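Local coordinates for phosphoglycerate dehydrogenase (Lactobacillus plantarum, PDB 3EVT), which catalyses the NAD-dependent oxidation of 3-phosphoglycerate, as a member of the D-isomer specific 2-hydroxyacid dehydrogenase family, at the interface of chains A and B. Residues are numbered along the deposited sequence; one frame, centred on the assembly and turned at random. Chains: chain A/B, Phosphoglycerate dehydrogenase.

Contact 1: the interface of chains A and B. Residues chain A 114, 263, 265-269, 271-273; chain B 117, 120-121, 124.
B:Gln120 leaves helix 113-120 with CG anti to the backbone N (chi1 168°) and its chain extended, so its amide reaches strand 271-273 of chain A end-on. This is one flank of the two-fold subunit interface, where that helix and the turn after it in chain B meet the 264-267 turn and the strand. The amide acts as a surrogate backbone: OE1 takes the N-H of A:Ile273 on a lone pair at 2.9 Å, while NE2 donates to A:Val271 O and A:Trp266 O, both from above the carbonyl plane, more steeply at A:Trp266 O. A:Trp266 O is gripped again, in its own plane, by NH1 of B:Arg121 at 2.9 Å. That guanidinium, its chain bent at chi2 (-69°), turns NH2 to A:Asp269 OD1 in a 2.7 Å salt bridge and rests a face on B:Trp117 CZ2, at the indole rim. A:His114 meets one face of that indole edge-on, CE1 foremost, its rotation fixed by an NE2 bond to A:Asp269 O; B:Gln120 CG lies on the opposite face. B:Arg124, extended from CG to NE, runs along one face of the A:Trp266 indole, and A:Ile273 CG2 backs the other. Its NH2 donates to A:Gln267 OE1 at 2.7 Å, from above the amide plane. An alanine in place of B:Arg124 would probably leave the indole with poorer cover and cost A:Gln267 its charged partner. Water 1 joins B:Gln120 OE1 to A:Ile273 O.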
# COMPACT_ATOMS: atom_id res chain seq x y z
N HIS A 114 5.99 -1.74 -15.78
CA HIS A 114 6.92 -1.07 -16.65
C HIS A 114 7.39 -2.04 -17.75
O HIS A 114 7.36 -1.69 -18.95
CB HIS A 114 8.12 -0.54 -15.87
CG HIS A 114 9.14 0.12 -16.74
ND1 HIS A 114 8.87 1.27 -17.44
CD2 HIS A 114 10.41 -0.24 -17.05
CE1 HIS A 114 9.95 1.61 -18.14
NE2 HIS A 114 10.90 0.71 -17.91
N HIS A 263 18.90 15.02 -22.99
CA HIS A 263 19.66 14.32 -21.96
C HIS A 263 19.56 12.79 -22.15
O HIS A 263 18.49 12.27 -22.50
CB HIS A 263 19.21 14.72 -20.57
CG HIS A 263 20.23 14.46 -19.52
ND1 HIS A 263 20.52 13.19 -19.06
CD2 HIS A 263 21.08 15.30 -18.87
CE1 HIS A 263 21.48 13.26 -18.16
NE2 HIS A 263 21.84 14.53 -18.02
N LEU A 265 19.68 10.33 -20.01
CA LEU A 265 18.75 9.71 -19.02
C LEU A 265 17.38 9.37 -19.60
O LEU A 265 16.80 8.32 -19.29
CB LEU A 265 18.56 10.59 -17.77
CG LEU A 265 19.57 10.51 -16.64
CD1 LEU A 265 19.13 11.40 -15.52
CD2 LEU A 265 19.81 9.04 -16.14
N TRP A 266 16.85 10.26 -20.43
CA TRP A 266 15.53 9.99 -21.03
C TRP A 266 15.47 8.74 -21.91
O TRP A 266 14.42 8.10 -22.00
CB TRP A 266 15.06 11.13 -21.92
CG TRP A 266 14.71 12.48 -21.27
CD1 TRP A 266 15.48 13.62 -21.29
CD2 TRP A 266 13.48 12.83 -20.60
NE1 TRP A 266 14.79 14.64 -20.67
CE2 TRP A 266 13.57 14.19 -20.24
CE3 TRP A 266 12.31 12.13 -20.29
CZ2 TRP A 266 12.54 14.87 -19.57
CZ3 TRP A 266 11.28 12.80 -19.62
CH2 TRP A 266 11.42 14.15 -19.25
N GLN A 267 16.56 8.46 -22.63
CA GLN A 267 16.58 7.35 -23.58
C GLN A 267 16.74 5.99 -22.92
O GLN A 267 16.62 5.00 -23.62
CB GLN A 267 17.72 7.48 -24.61
CG GLN A 267 18.42 8.82 -24.64
CD GLN A 267 17.67 9.84 -25.52
OE1 GLN A 267 16.84 9.45 -26.37
NE2 GLN A 267 17.95 11.15 -25.30
N ARG A 268 17.01 5.93 -21.61
CA ARG A 268 17.12 4.62 -20.93
C ARG A 268 15.73 3.98 -20.68
O ARG A 268 14.74 4.69 -20.42
CB ARG A 268 17.87 4.77 -19.62
CG ARG A 268 19.00 5.85 -19.62
CD ARG A 268 20.41 5.29 -19.41
NE ARG A 268 20.51 4.02 -18.67
CZ ARG A 268 21.65 3.33 -18.52
NH1 ARG A 268 21.67 2.17 -17.85
NH2 ARG A 268 22.79 3.79 -19.02
N ASP A 269 15.66 2.65 -20.79
CA ASP A 269 14.48 1.89 -20.37
C ASP A 269 14.50 1.53 -18.88
O ASP A 269 13.56 0.94 -18.37
CB ASP A 269 14.35 0.61 -21.20
CG ASP A 269 13.84 0.89 -22.61
OD1 ASP A 269 13.38 2.03 -22.88
OD2 ASP A 269 13.86 -0.03 -23.45
N VAL A 271 15.32 3.85 -16.36
CA VAL A 271 15.18 5.03 -15.51
C VAL A 271 13.82 5.63 -15.80
O VAL A 271 13.47 5.83 -16.97
CB VAL A 271 16.32 6.07 -15.73
CG1 VAL A 271 16.16 7.27 -14.81
CG2 VAL A 271 17.65 5.44 -15.51
N LEU A 272 13.02 5.86 -14.76
CA LEU A 272 11.68 6.42 -14.98
C LEU A 272 11.72 7.85 -14.56
O LEU A 272 11.81 8.11 -13.38
CB LEU A 272 10.62 5.71 -14.12
CG LEU A 272 10.58 4.18 -14.03
CD1 LEU A 272 9.44 3.60 -13.13
CD2 LEU A 272 10.54 3.59 -15.40
N ILE A 273 11.62 8.77 -15.50
CA ILE A 273 11.72 10.18 -15.19
C ILE A 273 10.30 10.69 -14.97
O ILE A 273 9.43 10.50 -15.84
CB ILE A 273 12.36 11.01 -16.40
CG1 ILE A 273 13.67 10.40 -16.83
CG2 ILE A 273 12.58 12.49 -16.00
CD1 ILE A 273 14.79 10.52 -15.77
N TRP B 117 5.78 7.98 -18.49
CA TRP B 117 6.43 7.15 -19.50
C TRP B 117 6.09 7.55 -20.93
O TRP B 117 6.99 7.66 -21.76
CB TRP B 117 6.21 5.64 -19.28
CG TRP B 117 7.16 4.90 -20.14
CD1 TRP B 117 6.88 4.26 -21.32
CD2 TRP B 117 8.60 4.82 -19.97
NE1 TRP B 117 8.05 3.77 -21.86
CE2 TRP B 117 9.11 4.09 -21.06
CE3 TRP B 117 9.50 5.29 -18.99
CZ2 TRP B 117 10.47 3.80 -21.20
CZ3 TRP B 117 10.85 5.01 -19.12
CH2 TRP B 117 11.33 4.27 -20.22
N GLN B 120 8.10 10.53 -21.46
CA GLN B 120 9.52 10.15 -21.66
C GLN B 120 9.81 9.53 -23.07
O GLN B 120 10.94 9.69 -23.63
CB GLN B 120 9.97 9.21 -20.52
CG GLN B 120 11.32 8.46 -20.69
CD GLN B 120 11.93 8.08 -19.33
OE1 GLN B 120 11.28 8.22 -18.30
NE2 GLN B 120 13.16 7.54 -19.33
N ARG B 121 8.82 8.80 -23.62
CA ARG B 121 8.96 8.28 -24.96
C ARG B 121 8.37 9.25 -25.98
O ARG B 121 8.18 8.90 -27.14
CB ARG B 121 8.30 6.90 -25.08
CG ARG B 121 9.19 5.84 -24.48
CD ARG B 121 10.45 5.65 -25.33
NE ARG B 121 11.51 4.90 -24.62
CZ ARG B 121 12.45 5.47 -23.88
NH1 ARG B 121 12.48 6.80 -23.71
NH2 ARG B 121 13.37 4.71 -23.27
N ARG B 124 8.89 14.62 -23.86
CA ARG B 124 9.80 14.89 -22.73
C ARG B 124 9.66 16.30 -22.23
O ARG B 124 10.64 17.02 -22.01
CB ARG B 124 11.26 14.63 -23.12
CG ARG B 124 11.50 13.23 -23.64
CD ARG B 124 12.79 13.15 -24.42
NE ARG B 124 13.06 11.79 -24.85
CZ ARG B 124 14.24 11.35 -25.30
NH1 ARG B 124 15.30 12.17 -25.34
NH2 ARG B 124 14.36 10.09 -25.67
O HOH W 1 8.82 7.99 -16.86

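Contact 2: the interface of chains A and B. Residues chain A 103-104, 107-108, 159; chain B 103-104, 107-108, 159.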
# COMPACT_ATOMS: atom_id res chain seq x y z
N LEU A 103 5.62 4.37 -3.68
CA LEU A 103 5.05 3.01 -3.77
C LEU A 103 4.78 2.68 -5.24
O LEU A 103 4.98 1.55 -5.69
CB LEU A 103 3.77 2.89 -2.93
CG LEU A 103 3.82 3.09 -1.40
CD1 LEU A 103 2.39 3.10 -0.85
CD2 LEU A 103 4.65 2.00 -0.70
N ALA A 104 4.32 3.70 -5.99
CA ALA A 104 3.94 3.56 -7.38
C ALA A 104 5.15 3.21 -8.22
O ALA A 104 5.08 2.35 -9.12
CB ALA A 104 3.30 4.89 -7.89
N LEU A 107 6.13 -0.52 -7.07
CA LEU A 107 5.13 -1.51 -7.56
C LEU A 107 5.06 -1.64 -9.08
O LEU A 107 4.97 -2.75 -9.62
CB LEU A 107 3.74 -1.18 -7.02
CG LEU A 107 3.58 -1.59 -5.56
CD1 LEU A 107 2.42 -0.77 -4.84
CD2 LEU A 107 3.37 -3.09 -5.48
N SER A 108 5.12 -0.53 -9.79
CA SER A 108 5.03 -0.67 -11.23
C SER A 108 6.21 -1.42 -11.81
O SER A 108 6.03 -2.13 -12.77
CB SER A 108 4.83 0.65 -11.94
OG SER A 108 5.97 1.43 -11.88
N LEU A 159 2.55 -2.73 4.10
CA LEU A 159 2.64 -3.63 2.94
C LEU A 159 3.65 -4.81 3.14
O LEU A 159 3.95 -5.58 2.23
CB LEU A 159 2.95 -2.81 1.69
CG LEU A 159 1.73 -1.98 1.31
CD1 LEU A 159 2.13 -0.85 0.37
CD2 LEU A 159 0.65 -2.92 0.68
N LEU B 103 -2.78 -2.91 -6.92
CA LEU B 103 -2.34 -1.62 -6.38
C LEU B 103 -1.40 -0.95 -7.39
O LEU B 103 -1.44 0.27 -7.58
CB LEU B 103 -1.64 -1.80 -5.02
CG LEU B 103 -2.43 -2.38 -3.82
CD1 LEU B 103 -1.45 -2.61 -2.66
CD2 LEU B 103 -3.56 -1.44 -3.36
N ALA B 104 -0.57 -1.78 -8.05
CA ALA B 104 0.43 -1.32 -8.99
C ALA B 104 -0.23 -0.69 -10.19
O ALA B 104 0.21 0.36 -10.69
CB ALA B 104 1.32 -2.52 -9.43
N LEU B 107 -1.90 2.69 -8.78
CA LEU B 107 -0.85 3.70 -8.45
C LEU B 107 -0.06 4.20 -9.65
O LEU B 107 0.21 5.41 -9.78
CB LEU B 107 0.11 3.15 -7.40
CG LEU B 107 -0.49 3.17 -6.00
CD1 LEU B 107 0.22 2.12 -5.03
CD2 LEU B 107 -0.45 4.59 -5.45
N SER B 108 0.31 3.31 -10.55
CA SER B 108 1.08 3.81 -11.67
C SER B 108 0.29 4.75 -12.54
O SER B 108 0.87 5.67 -13.08
CB SER B 108 1.70 2.69 -12.50
OG SER B 108 0.73 2.00 -13.20
N LEU B 159 -4.41 1.78 2.85
CA LEU B 159 -3.98 2.94 2.07
C LEU B 159 -5.03 4.10 2.04
O LEU B 159 -4.90 5.09 1.32
CB LEU B 159 -3.58 2.48 0.67
CG LEU B 159 -2.28 1.69 0.74
CD1 LEU B 159 -2.09 0.88 -0.52
CD2 LEU B 159 -1.09 2.69 0.99
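In this D-2-hydroxyacid dehydrogenase, helix 93-110 packs against its own copy across the two-fold axis, and the side chains that meet are small or aliphatic.

Apolar packing carries the contact. A:Leu107 and B:Leu107 cross obliquely near the axis, each offering its CD1 methyl to the other at 3.6 Å. Both have CG anti to the carbonyl carbon and beside the backbone N (chi1 -76°), which turns the branch along the helix towards the Leu103 end, where A:Leu107 CD1 also skirts B:Leu103 CB. The small side chain of A:Ala104 lets the partner helix come near: its CB lies 3.7 Å from B:Leu107 CB and touches the backbone carbonyl of that residue as well. The reciprocal pair, B:Ala104 against A:Leu107, does the same, so alanine and leucine alternate across the axis. Farther along, A:Leu103 and B:Leu159 reach tip to tip, with A:Leu103 CD1 4.0 Å from B:Leu159 CD2; the leucine at 159 comes from a loop that follows helix 147-158, and extends the apolar strip beyond the crossed helices. At the opposite end, A:Ser108 and B:Ser108 face one another through their CB atoms, 3.8 Å apart.

No polar bond crosses this patch; the serine hydroxyls bond within their own chain. The hydroxyl of A:Ser108 takes the crowded position between backbone N and carbonyl carbon (chi1 70°), from which OG donates back to A:Ala104 O, one helical turn earlier, at 3.0 Å. That oxygen is met in its carbonyl plane, and B:Ser108 folds onto B:Ala104 O in the same way.

About 19 Å separates the centres of contact 1 and contact 2, which share no residue yet belong to one two-fold interface. Contact 2 straddles the axis and is made of the same residues from both chains, related by the two-fold rotation, whereas contact 1 lies off the axis and recurs with the chains exchanged. Helix 93-110 of contact 2 is followed closely by helix 113-120, which supplies residues to contact 1, so the apolar centre and the polar flank are linked through adjoining helices. Polar bonds at the flank could fix the register of a central seam that lacks directional bonds, consistent with a dimer typical of this family.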